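PDB 4Y7D: Alpha/beta hydrolase fold protein from Nakamurella multipartita, which is assigned to the alpha/beta hydrolase fold and probably acts as a hydrolase, although its substrate is not established. Local coordinates for residues Ala48-Arg54 / Arg201-Leu206; Arg68-Phe72 / Pro215-Phe220; Val124-Val128 / Ala294-Ala300. All blocks are in the same frame, centred on the assembly; numbering follows the deposited sequence. Where two conformers were deposited one is given.

Interaction 1 of 3, residues Ala48-Arg54 / Arg201-Leu206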
ATOM      1  N   ALA A  48      -5.254   6.983  -0.209  1.00 20.96           N
ATOM      2  CA  ALA A  48      -4.539   5.924  -0.928  1.00 20.27           C
ATOM      3  C   ALA A  48      -5.143   4.586  -0.611  1.00 19.50           C
ATOM      4  O   ALA A  48      -5.348   3.766  -1.495  1.00 19.08           O
ATOM      5  CB  ALA A  48      -3.060   5.917  -0.561  1.00 20.86           C
ATOM      6  N   GLY A  49      -5.375   4.328   0.669  1.00 19.44           N
ATOM      7  CA  GLY A  49      -5.960   3.051   1.075  1.00 19.09           C
ATOM      8  C   GLY A  49      -7.312   2.779   0.440  1.00 18.74           C
ATOM      9  O   GLY A  49      -7.587   1.662   0.032  1.00 18.77           O
ATOM     10  N   LEU A  50      -8.175   3.776   0.369  1.00 19.64           N
ATOM     11  CA  LEU A  50      -9.463   3.546  -0.246  1.00 19.99           C
ATOM     12  C   LEU A  50      -9.340   3.236  -1.728  1.00 19.91           C
ATOM     13  O   LEU A  50     -10.142   2.456  -2.278  1.00 20.05           O
ATOM     14  CB  LEU A  50     -10.368   4.787  -0.056  1.00 20.79           C
ATOM     15  CG  LEU A  50     -10.988   4.945   1.322  1.00 22.77           C
ATOM     16  CD1 LEU A  50     -11.561   6.344   1.555  1.00 25.03           C
ATOM     17  CD2 LEU A  50     -12.100   3.909   1.523  1.00 22.58           C
ATOM     18  N   ALA A  51      -8.389   3.867  -2.391  1.00 19.78           N
ATOM     19  CA  ALA A  51      -8.144   3.602  -3.802  1.00 19.99           C
ATOM     20  C   ALA A  51      -7.647   2.165  -3.986  1.00 20.31           C
ATOM     21  O   ALA A  51      -8.136   1.427  -4.855  1.00 18.80           O
ATOM     22  CB  ALA A  51      -7.121   4.591  -4.363  1.00 20.78           C
HETATM   23  N   MSE A  52      -6.739   1.740  -3.109  1.00 19.10           N
HETATM   24  CA  MSE A  52      -6.289   0.334  -3.070  1.00 19.06           C
HETATM   25  C   MSE A  52      -7.467  -0.648  -2.850  1.00 19.86           C
HETATM   26  O   MSE A  52      -7.472  -1.744  -3.412  1.00 18.61           O
HETATM   27  CB  MSE A  52      -5.285   0.108  -1.958  1.00 18.98           C
HETATM   28  CG  MSE A  52      -3.938   0.810  -2.162  1.00 19.75           C
HETATM   29 SE   MSE A  52      -2.882   0.746  -0.471  0.65 20.64          SE
HETATM   30  CE  MSE A  52      -2.815  -1.164  -0.203  1.00 18.91           C
ATOM     31  N   ALA A  53      -8.427  -0.248  -2.007  1.00 19.64           N
ATOM     32  CA  ALA A  53      -9.513  -1.114  -1.544  1.00 19.98           C
ATOM     33  C   ALA A  53     -10.663  -1.204  -2.512  1.00 21.49           C
ATOM     34  O   ALA A  53     -11.533  -2.084  -2.328  1.00 20.01           O
ATOM     35  CB  ALA A  53     -10.058  -0.634  -0.219  1.00 21.05           C
ATOM     36  N   ARG A  54     -10.764  -0.315  -3.505  1.00 20.96           N
ATOM     37  CA  ARG A  54     -12.000  -0.361  -4.320  1.00 22.69           C
ATOM     38  C   ARG A  54     -12.294  -1.720  -4.928  1.00 22.01           C
ATOM     39  O   ARG A  54     -13.474  -2.142  -4.985  1.00 22.32           O
ATOM     40  CB  ARG A  54     -12.021   0.672  -5.456  1.00 26.27           C
ATOM     41  CG  ARG A  54     -12.259   2.100  -5.009  1.00 30.33           C
ATOM     42  CD  ARG A  54     -12.501   2.987  -6.248  1.00 33.36           C
ATOM     43  NE  ARG A  54     -12.707   4.332  -5.756  1.00 37.53           N
ATOM     44  CZ  ARG A  54     -11.752   5.270  -5.642  1.00 37.98           C
ATOM     45  NH1 ARG A  54     -10.519   5.071  -6.095  1.00 34.66           N
ATOM     46  NH2 ARG A  54     -12.087   6.459  -5.141  1.00 40.68           N
ATOM     47  N   ARG A 201      -8.584   6.640 -12.466  1.00 25.46           N
ATOM     48  CA  ARG A 201      -8.910   7.162 -11.155  0.60 26.37           C
ATOM     49  C   ARG A 201      -7.898   6.698 -10.118  1.00 25.41           C
ATOM     50  O   ARG A 201      -7.424   7.519  -9.311  1.00 24.61           O
ATOM     51  CB  ARG A 201     -10.327   6.755 -10.740  0.60 28.64           C
ATOM     52  CG  ARG A 201     -10.656   7.164  -9.316  0.60 30.24           C
ATOM     53  CD  ARG A 201     -12.103   6.882  -8.930  0.60 32.84           C
ATOM     54  NE  ARG A 201     -12.520   5.531  -9.318  0.60 35.17           N
ATOM     55  CZ  ARG A 201     -13.739   5.041  -9.107  0.60 37.86           C
ATOM     56  NH1 ARG A 201     -14.018   3.822  -9.510  0.60 38.75           N
ATOM     57  NH2 ARG A 201     -14.663   5.761  -8.471  0.60 39.82           N
ATOM     58  N   PHE A 202      -7.550   5.397 -10.132  1.00 22.62           N
ATOM     59  CA  PHE A 202      -6.573   4.881  -9.178  1.00 21.91           C
ATOM     60  C   PHE A 202      -5.256   5.629  -9.294  1.00 21.77           C
ATOM     61  O   PHE A 202      -4.669   6.059  -8.268  1.00 20.48           O
ATOM     62  CB  PHE A 202      -6.293   3.373  -9.386  1.00 21.28           C
ATOM     63  CG  PHE A 202      -5.239   2.831  -8.484  1.00 21.29           C
ATOM     64  CD1 PHE A 202      -5.562   2.343  -7.215  1.00 21.16           C
ATOM     65  CD2 PHE A 202      -3.911   2.797  -8.875  1.00 21.08           C
ATOM     66  CE1 PHE A 202      -4.593   1.866  -6.366  1.00 20.94           C
ATOM     67  CE2 PHE A 202      -2.927   2.328  -8.015  1.00 20.91           C
ATOM     68  CZ  PHE A 202      -3.264   1.854  -6.752  1.00 20.85           C
ATOM     69  N   THR A 203      -4.780   5.797 -10.535  1.00 21.90           N
ATOM     70  CA  THR A 203      -3.483   6.406 -10.748  1.00 22.59           C
ATOM     71  C   THR A 203      -3.428   7.862 -10.258  1.00 22.71           C
ATOM     72  O   THR A 203      -2.441   8.285  -9.652  1.00 22.66           O
ATOM     73  CB  THR A 203      -3.049   6.303 -12.232  1.00 23.36           C
ATOM     74  OG1 THR A 203      -3.112   4.938 -12.658  1.00 23.58           O
ATOM     75  CG2 THR A 203      -1.615   6.821 -12.422  1.00 23.73           C
ATOM     76  N   LEU A 204      -4.474   8.620 -10.564  1.00 23.53           N
ATOM     77  CA  LEU A 204      -4.550  10.015 -10.153  1.00 24.35           C
ATOM     78  C   LEU A 204      -4.595  10.150  -8.635  1.00 24.22           C
ATOM     79  O   LEU A 204      -3.863  10.996  -8.039  1.00 24.49           O
ATOM     80  CB  LEU A 204      -5.772  10.683 -10.804  1.00 25.64           C
ATOM     81  CG  LEU A 204      -5.777  10.752 -12.324  1.00 26.44           C
ATOM     82  CD1 LEU A 204      -7.131  11.233 -12.825  1.00 27.56           C
ATOM     83  CD2 LEU A 204      -4.674  11.645 -12.855  1.00 27.70           C
ATOM     84  N   GLU A 205      -5.378   9.290  -7.993  1.00 23.50           N
ATOM     85  CA  GLU A 205      -5.463   9.338  -6.526  1.00 23.59           C
ATOM     86  C   GLU A 205      -4.125   9.032  -5.867  1.00 22.93           C
ATOM     87  O   GLU A 205      -3.732   9.721  -4.927  1.00 22.43           O
ATOM     88  CB  GLU A 205      -6.585   8.448  -6.038  1.00 24.58           C
ATOM     89  CG  GLU A 205      -7.914   9.092  -6.388  1.00 26.93           C
ATOM     90  CD  GLU A 205      -9.149   8.309  -5.983  1.00 28.95           C
ATOM     91  OE1 GLU A 205      -8.986   7.246  -5.383  1.00 28.44           O
ATOM     92  OE2 GLU A 205     -10.282   8.768  -6.308  1.00 29.56           O
ATOM     93  N   LEU A 206      -3.431   8.001  -6.362  1.00 22.60           N
ATOM     94  CA  LEU A 206      -2.148   7.616  -5.789  1.00 21.68           C
ATOM     95  C   LEU A 206      -1.072   8.645  -6.096  1.00 23.15           C
ATOM     96  O   LEU A 206      -0.204   8.910  -5.210  1.00 23.23           O
ATOM     97  CB  LEU A 206      -1.734   6.206  -6.240  1.00 22.62           C
ATOM     98  CG  LEU A 206      -2.224   5.098  -5.298  1.00 22.57           C
ATOM     99  CD1 LEU A 206      -1.521   5.287  -3.956  1.00 23.44           C
ATOM    100  CD2 LEU A 206      -3.718   5.072  -5.091  1.00 22.85           C
TER
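Two helical segments, 48-54 and 201-206, run side by side and nearly antiparallel, axes 9.4 Å apart at 162°. The polar contacts line one side of the helix pair. R54 NH1 donates to E205 OE1 at 2.8 Å, and R54 NH2 to E205 OE2 at 3.2 Å, completing a salt bridge along the edge of the guanidinium. One face of the same group lies flat on the guanidinium of R201, with planes at 4° and centres 4.0 Å apart; these two positive charges each have an acidic partner, E205 for R54 and D198 for R201. Helix 46-58 follows a central-sheet strand of the alpha/beta hydrolase core, whereas helix 197-209 belongs to the largely helical insertion after strand 124-130, so the contact joins core to cap. Apolar contacts centre on A51, whose CB lies 3.5 Å from L206 CD2 and 4.0 Å from F202 CD1. A48 CB meets L206 CD1 at 3.8 Å. F202 stacks on W282, whose NE1 is hydrogen-bonded to the carbonyl O of selenomethionine M52.

Interaction 2 of 3, residues Arg68-Phe72 / Pro215-Phe220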
ATOM      1  N   ARG A  68      -1.980   5.103   8.940  1.00 18.78           N
ATOM      2  CA  ARG A  68      -0.898   4.672   9.812  1.00 19.30           C
ATOM      3  C   ARG A  68      -0.414   5.839  10.646  1.00 19.44           C
ATOM      4  O   ARG A  68      -0.633   7.018  10.283  1.00 20.42           O
ATOM      5  CB  ARG A  68       0.234   4.010   9.033  1.00 19.76           C
ATOM      6  CG  ARG A  68      -0.210   2.690   8.385  1.00 19.31           C
ATOM      7  CD  ARG A  68       0.960   1.837   7.914  1.00 19.64           C
ATOM      8  NE  ARG A  68       1.608   2.464   6.754  1.00 19.33           N
ATOM      9  CZ  ARG A  68       2.760   3.116   6.809  1.00 19.61           C
ATOM     10  NH1 ARG A  68       3.223   3.718   5.739  1.00 20.92           N
ATOM     11  NH2 ARG A  68       3.399   3.215   7.949  1.00 20.18           N
ATOM     12  N   PRO A  69       0.182   5.534  11.793  1.00 19.58           N
ATOM     13  CA  PRO A  69       0.695   6.604  12.670  1.00 20.67           C
ATOM     14  C   PRO A  69       1.557   7.628  11.958  1.00 21.24           C
ATOM     15  O   PRO A  69       2.482   7.237  11.213  1.00 20.74           O
ATOM     16  CB  PRO A  69       1.469   5.825  13.714  1.00 20.74           C
ATOM     17  CG  PRO A  69       0.645   4.561  13.869  1.00 20.25           C
ATOM     18  CD  PRO A  69       0.277   4.203  12.452  1.00 19.93           C
ATOM     19  N   GLY A  70       1.244   8.907  12.215  1.00 21.93           N
ATOM     20  CA  GLY A  70       1.924  10.016  11.601  1.00 22.46           C
ATOM     21  C   GLY A  70       1.286  10.525  10.343  1.00 21.87           C
ATOM     22  O   GLY A  70       1.741  11.539   9.801  1.00 22.57           O
ATOM     23  N   TYR A  71       0.254   9.831   9.838  1.00 20.40           N
ATOM     24  CA  TYR A  71      -0.473  10.247   8.700  1.00 20.87           C
ATOM     25  C   TYR A  71      -1.876  10.704   9.073  1.00 22.02           C
ATOM     26  O   TYR A  71      -2.624  10.022   9.802  1.00 21.28           O
ATOM     27  CB  TYR A  71      -0.591   9.109   7.718  1.00 20.58           C
ATOM     28  CG  TYR A  71       0.740   8.702   7.145  1.00 20.93           C
ATOM     29  CD1 TYR A  71       1.305   9.425   6.103  1.00 21.36           C
ATOM     30  CD2 TYR A  71       1.463   7.587   7.632  1.00 19.81           C
ATOM     31  CE1 TYR A  71       2.486   9.035   5.536  1.00 20.70           C
ATOM     32  CE2 TYR A  71       2.683   7.195   7.069  1.00 19.65           C
ATOM     33  CZ  TYR A  71       3.171   7.915   6.000  1.00 20.24           C
ATOM     34  OH  TYR A  71       4.344   7.553   5.390  1.00 19.75           O
ATOM     35  N   PHE A  72      -2.227  11.869   8.548  1.00 23.31           N
ATOM     36  CA  PHE A  72      -3.502  12.504   8.842  0.60 23.74           C
ATOM     37  C   PHE A  72      -3.795  12.466  10.338  1.00 24.03           C
ATOM     38  O   PHE A  72      -2.997  12.969  11.103  1.00 24.08           O
ATOM     39  CB  PHE A  72      -4.623  11.900   7.995  0.60 23.82           C
ATOM     40  CG  PHE A  72      -4.508  12.202   6.510  0.60 24.89           C
ATOM     41  CD1 PHE A  72      -4.070  13.443   6.064  0.60 26.21           C
ATOM     42  CD2 PHE A  72      -4.931  11.267   5.561  0.60 24.61           C
ATOM     43  CE1 PHE A  72      -3.958  13.711   4.705  0.60 26.96           C
ATOM     44  CE2 PHE A  72      -4.873  11.553   4.198  0.60 25.81           C
ATOM     45  CZ  PHE A  72      -4.394  12.787   3.777  0.60 26.13           C
ATOM     46  N   PRO A 215       0.253  17.073   6.311  1.00 27.30           N
ATOM     47  CA  PRO A 215      -0.199  16.027   7.272  1.00 27.45           C
ATOM     48  C   PRO A 215       0.296  14.626   7.010  1.00 25.37           C
ATOM     49  O   PRO A 215      -0.046  13.703   7.755  1.00 24.26           O
ATOM     50  CB  PRO A 215      -1.719  16.076   7.146  1.00 27.84           C
ATOM     51  CG  PRO A 215      -1.930  16.466   5.712  1.00 28.84           C
ATOM     52  CD  PRO A 215      -0.832  17.461   5.392  1.00 29.94           C
ATOM     53  N   ARG A 216       1.070  14.456   5.945  1.00 24.67           N
ATOM     54  CA  ARG A 216       1.757  13.223   5.703  1.00 24.67           C
ATOM     55  C   ARG A 216       3.229  13.251   6.126  1.00 24.00           C
ATOM     56  O   ARG A 216       3.882  12.231   6.080  1.00 24.06           O
ATOM     57  CB  ARG A 216       1.616  12.808   4.253  1.00 24.78           C
ATOM     58  CG  ARG A 216       0.180  12.640   3.744  1.00 24.78           C
ATOM     59  CD  ARG A 216       0.170  12.103   2.337  1.00 25.62           C
ATOM     60  NE  ARG A 216      -0.893  12.645   1.466  1.00 25.97           N
ATOM     61  CZ  ARG A 216      -1.989  11.986   1.121  1.00 26.10           C
ATOM     62  NH1 ARG A 216      -2.863  12.540   0.323  1.00 24.84           N
ATOM     63  NH2 ARG A 216      -2.228  10.781   1.601  1.00 26.57           N
ATOM     64  N   LYS A 217       3.746  14.388   6.565  1.00 25.24           N
ATOM     65  CA  LYS A 217       5.163  14.483   6.851  1.00 26.35           C
ATOM     66  C   LYS A 217       5.686  13.634   8.034  1.00 26.04           C
ATOM     67  O   LYS A 217       6.716  12.948   7.923  1.00 23.96           O
ATOM     68  CB  LYS A 217       5.557  15.943   7.047  1.00 28.59           C
ATOM     69  CG  LYS A 217       7.014  16.125   7.319  1.00 32.54           C
ATOM     70  CD  LYS A 217       7.401  17.591   7.318  1.00 35.18           C
ATOM     71  CE  LYS A 217       8.661  17.843   8.155  1.00 40.85           C
ATOM     72  NZ  LYS A 217       9.876  17.120   7.688  1.00 39.66           N
ATOM     73  N   ALA A 218       4.965  13.657   9.159  1.00 25.95           N
ATOM     74  CA  ALA A 218       5.422  12.931  10.351  1.00 24.71           C
ATOM     75  C   ALA A 218       5.583  11.463  10.094  1.00 22.74           C
ATOM     76  O   ALA A 218       6.581  10.845  10.480  1.00 22.29           O
ATOM     77  CB  ALA A 218       4.495  13.170  11.541  1.00 25.88           C
ATOM     78  N   GLY A 219       4.575  10.899   9.436  1.00 21.90           N
ATOM     79  CA  GLY A 219       4.552   9.474   9.178  1.00 21.07           C
ATOM     80  C   GLY A 219       5.561   9.078   8.119  1.00 21.72           C
ATOM     81  O   GLY A 219       6.174   8.011   8.203  1.00 20.77           O
ATOM     82  N   PHE A 220       5.742   9.952   7.131  1.00 22.38           N
ATOM     83  CA  PHE A 220       6.703   9.671   6.063  1.00 22.06           C
ATOM     84  C   PHE A 220       8.130   9.664   6.613  1.00 22.88           C
ATOM     85  O   PHE A 220       8.887   8.730   6.368  1.00 22.25           O
ATOM     86  CB  PHE A 220       6.577  10.691   4.943  1.00 23.35           C
ATOM     87  CG  PHE A 220       7.608  10.489   3.858  1.00 24.35           C
ATOM     88  CD1 PHE A 220       7.500   9.413   3.016  1.00 25.01           C
ATOM     89  CD2 PHE A 220       8.726  11.316   3.779  1.00 26.42           C
ATOM     90  CE1 PHE A 220       8.457   9.164   2.043  1.00 26.13           C
ATOM     91  CE2 PHE A 220       9.705  11.102   2.789  1.00 27.40           C
ATOM     92  CZ  PHE A 220       9.550  10.029   1.912  1.00 26.29           C
TER
HETATM   93  O   HOH W   1       0.767  14.001  10.482  1.00 29.92           O
HETATM   94  O   HOH W   2      -1.561  15.316  10.421  1.00 37.32           O
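F72 N donates to P215 O at 3.0 Å, the better formed of the two direct hydrogen bonds joining segments 68-72 and 215-220. The other, from G219 N to G70 O at 2.9 Å, is weak because its angle is poor. Water 1 bridges the carbonyls of both bonds, 2.7 Å from G70 O and 2.9 Å from P215 O. The polar ends of the larger side chains turn to other partners: Y71 OH bonds to D223, which also pairs with R68, while R216 forms a salt bridge with D47.

Further out the fit is very close, with the CA atoms of G70 and G219 only 3.6 Å apart. G70 occupies the third position of a type II turn running from R68 to Y71, and a CB there would strike G219 CA. A CB on G219 would in turn collide with the Y71 ring; instead, G219 CA sits over the ring face in a CH-pi contact, 3.8 Å from its centroid. F72 CE1 touches P215 CG at 3.6 Å, and F72 CZ lies over the R216 guanidinium, 3.7 Å from R216 NH2.

With D67 just before it, the turn completes a D-R-P-G sequence after strand 62-66, a form of the D-x-x-G loop common in alpha/beta hydrolases; R68 also bonds to the backbone of the H40-G41 loop, which in relatives contributes to the oxyanion hole.

Interaction 3 of 3, residues Val124-Val128 / Ala294-Ala300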
ATOM      1  N   VAL A 124      -4.557 -12.963  11.344  1.00 21.56           N
ATOM      2  CA  VAL A 124      -4.410 -12.782   9.906  1.00 19.67           C
ATOM      3  C   VAL A 124      -4.909 -14.046   9.139  1.00 20.66           C
ATOM      4  O   VAL A 124      -4.304 -15.129   9.218  1.00 21.52           O
ATOM      5  CB  VAL A 124      -2.956 -12.464   9.563  1.00 19.41           C
ATOM      6  CG1 VAL A 124      -2.763 -12.316   8.073  1.00 20.25           C
ATOM      7  CG2 VAL A 124      -2.485 -11.203  10.274  1.00 18.67           C
ATOM      8  N   ARG A 125      -6.040 -13.902   8.447  1.00 21.13           N
ATOM      9  CA  ARG A 125      -6.631 -14.984   7.660  0.70 22.59           C
ATOM     10  C   ARG A 125      -5.857 -15.315   6.384  1.00 21.06           C
ATOM     11  O   ARG A 125      -5.789 -16.490   5.947  1.00 20.76           O
ATOM     12  CB  ARG A 125      -8.068 -14.619   7.265  0.70 25.62           C
ATOM     13  CG  ARG A 125      -9.046 -14.471   8.423  0.70 30.14           C
ATOM     14  CD  ARG A 125     -10.387 -15.183   8.167  0.70 34.56           C
ATOM     15  NE  ARG A 125     -11.298 -15.093   9.321  0.70 40.08           N
ATOM     16  CZ  ARG A 125     -11.181 -15.792  10.465  0.70 43.13           C
ATOM     17  NH1 ARG A 125     -12.071 -15.620  11.454  0.70 44.48           N
ATOM     18  NH2 ARG A 125     -10.169 -16.638  10.658  0.70 43.75           N
ATOM     19  N   ALA A 126      -5.305 -14.279   5.766  1.00 19.99           N
ATOM     20  CA  ALA A 126      -4.611 -14.343   4.480  1.00 18.98           C
ATOM     21  C   ALA A 126      -3.893 -13.019   4.275  1.00 18.53           C
ATOM     22  O   ALA A 126      -4.300 -11.977   4.810  1.00 18.30           O
ATOM     23  CB  ALA A 126      -5.595 -14.592   3.367  1.00 19.56           C
ATOM     24  N   LEU A 127      -2.828 -13.042   3.486  1.00 18.30           N
ATOM     25  CA  LEU A 127      -2.007 -11.882   3.234  1.00 17.98           C
ATOM     26  C   LEU A 127      -1.806 -11.705   1.721  1.00 18.13           C
ATOM     27  O   LEU A 127      -1.330 -12.599   1.064  1.00 18.88           O
ATOM     28  CB  LEU A 127      -0.647 -12.046   3.945  1.00 18.14           C
ATOM     29  CG  LEU A 127       0.416 -10.930   3.766  1.00 18.77           C
ATOM     30  CD1 LEU A 127      -0.111  -9.569   4.216  1.00 18.60           C
ATOM     31  CD2 LEU A 127       1.618 -11.395   4.546  1.00 18.94           C
ATOM     32  N   VAL A 128      -2.125 -10.522   1.214  1.00 17.18           N
ATOM     33  CA  VAL A 128      -1.741 -10.109  -0.123  1.00 18.28           C
ATOM     34  C   VAL A 128      -0.778  -8.944   0.002  1.00 18.48           C
ATOM     35  O   VAL A 128      -1.139  -7.880   0.543  1.00 17.16           O
ATOM     36  CB  VAL A 128      -2.952  -9.719  -0.952  1.00 18.96           C
ATOM     37  CG1 VAL A 128      -2.549  -9.235  -2.343  1.00 19.77           C
ATOM     38  CG2 VAL A 128      -3.884 -10.928  -1.067  1.00 19.60           C
ATOM     39  N   ALA A 294      -6.437 -12.368  -5.629  1.00 21.38           N
ATOM     40  CA  ALA A 294      -6.248 -11.704  -4.326  1.00 20.63           C
ATOM     41  C   ALA A 294      -7.547 -11.676  -3.530  1.00 20.02           C
ATOM     42  O   ALA A 294      -7.572 -12.046  -2.362  1.00 21.17           O
ATOM     43  CB  ALA A 294      -5.703 -10.319  -4.503  1.00 20.70           C
ATOM     44  N   ALA A 295      -8.627 -11.275  -4.168  1.00 19.90           N
ATOM     45  CA  ALA A 295      -9.928 -11.227  -3.512  1.00 21.47           C
ATOM     46  C   ALA A 295     -10.373 -12.574  -3.036  1.00 23.21           C
ATOM     47  O   ALA A 295     -10.868 -12.692  -1.914  1.00 23.34           O
ATOM     48  CB  ALA A 295     -10.977 -10.598  -4.419  1.00 22.10           C
ATOM     49  N   GLU A 296     -10.192 -13.601  -3.866  1.00 24.29           N
ATOM     50  CA  GLU A 296     -10.595 -14.944  -3.464  1.00 27.20           C
ATOM     51  C   GLU A 296      -9.765 -15.449  -2.286  1.00 25.33           C
ATOM     52  O   GLU A 296     -10.306 -16.054  -1.325  1.00 23.99           O
ATOM     53  CB  GLU A 296     -10.508 -15.904  -4.651  1.00 31.63           C
ATOM     54  CG  GLU A 296     -10.983 -17.319  -4.361  1.00 37.78           C
ATOM     55  CD  GLU A 296     -12.408 -17.464  -3.723  1.00 44.99           C
ATOM     56  OE1 GLU A 296     -13.392 -16.721  -4.043  1.00 43.59           O
ATOM     57  OE2 GLU A 296     -12.544 -18.392  -2.867  1.00 53.34           O
ATOM     58  N   LEU A 297      -8.468 -15.190  -2.302  1.00 24.48           N
ATOM     59  CA  LEU A 297      -7.655 -15.507  -1.170  1.00 24.97           C
ATOM     60  C   LEU A 297      -8.148 -14.791   0.086  1.00 25.36           C
ATOM     61  O   LEU A 297      -8.257 -15.405   1.139  1.00 24.84           O
ATOM     62  CB  LEU A 297      -6.209 -15.167  -1.445  1.00 26.07           C
ATOM     63  CG  LEU A 297      -5.243 -15.801  -0.469  1.00 28.87           C
ATOM     64  CD1 LEU A 297      -5.099 -17.292  -0.772  1.00 31.14           C
ATOM     65  CD2 LEU A 297      -3.905 -15.093  -0.550  1.00 28.54           C
ATOM     66  N   LEU A 298      -8.448 -13.493  -0.031  1.00 22.78           N
ATOM     67  CA  LEU A 298      -8.805 -12.693   1.148  1.00 23.40           C
ATOM     68  C   LEU A 298     -10.170 -13.046   1.723  1.00 24.10           C
ATOM     69  O   LEU A 298     -10.419 -12.782   2.895  1.00 26.41           O
ATOM     70  CB  LEU A 298      -8.691 -11.188   0.827  1.00 21.17           C
ATOM     71  CG  LEU A 298      -7.243 -10.753   0.610  1.00 21.15           C
ATOM     72  CD1 LEU A 298      -7.082  -9.428  -0.164  1.00 20.48           C
ATOM     73  CD2 LEU A 298      -6.524 -10.672   1.922  1.00 20.93           C
ATOM     74  N   ARG A 299     -11.035 -13.634   0.915  1.00 26.02           N
ATOM     75  CA  ARG A 299     -12.335 -14.142   1.386  1.00 29.51           C
ATOM     76  C   ARG A 299     -12.124 -15.306   2.365  1.00 33.39           C
ATOM     77  O   ARG A 299     -12.960 -15.527   3.213  1.00 32.53           O
ATOM     78  CB  ARG A 299     -13.147 -14.673   0.231  1.00 31.71           C
ATOM     79  CG  ARG A 299     -13.853 -13.642  -0.567  1.00 32.21           C
ATOM     80  CD  ARG A 299     -14.850 -14.309  -1.498  1.00 33.39           C
ATOM     81  NE  ARG A 299     -15.159 -13.265  -2.428  1.00 32.99           N
ATOM     82  CZ  ARG A 299     -14.642 -13.145  -3.648  1.00 32.90           C
ATOM     83  NH1 ARG A 299     -14.935 -12.077  -4.338  1.00 31.90           N
ATOM     84  NH2 ARG A 299     -13.888 -14.098  -4.201  1.00 35.09           N
ATOM     85  N   ALA A 300     -11.019 -16.036   2.232  1.00 38.28           N
ATOM     86  CA  ALA A 300     -10.556 -17.031   3.242  1.00 45.26           C
ATOM     87  C   ALA A 300     -11.701 -17.938   3.670  1.00 49.06           C
ATOM     88  O   ALA A 300     -11.970 -18.109   4.865  1.00 52.39           O
ATOM     89  CB  ALA A 300      -9.939 -16.333   4.447  1.00 46.65           C
TER
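Alternation along the strand sets the shape of this interface: A126 and V128 project their CB atoms toward helix 294-299, while that of L127 between them points away. V128 is the main bump. Its CG2 enters a hollow formed by three residues of the helix, 3.6 Å from L298 CD1, 3.9 Å from A294 CB and 4.2 Å from L297 CD2. A126 is small enough for the helix to come close, its CB lying 3.6 Å from L297 O, 4.0 Å from L297 CG and 4.3 Å from L298 CD2. The axes of strand 126-128 and the helix accordingly approach to 7.7 Å, running nearly antiparallel at 156°. This is the layered construction of the alpha/beta hydrolase fold, with the C-terminal helix 288-299 laid against an inner strand of the sheet; L127 meets Y114 of helix 110-119 on the other face. L297 and A294 also reach L243 of the adjacent strand 242-247, and L298 reaches L61, widening the apolar seam. No hydrogen bond crosses between the segments. Where the helix gives out, A300 adopts positive phi, and its CB fits against R125 CB at 3.8 Å, beside the corner at which the chain turns into the strand.

Overall arrangement
From the N terminus, the chain supplies the first partner of each contact in turn: helix 46-58, the loop after strand 62-66, then strand 124-130. The helical insertion follows, and helices 197-209 and 217-227, consecutive in the chain, bring the second partners of interactions 1 and 2. Interaction 3 closes last, when helix 288-299 returns to the sheet. The closures span 146, 142 and 165 intervening residues, and every pair crosses rather than nests. Interactions 1 and 2, with centres 18 Å apart, tie the insertion to the core at two places. Interaction 3 binds the chain's C-terminal helix to the sheet, its centre 27 Å from that of interaction 2, across the chain's centre.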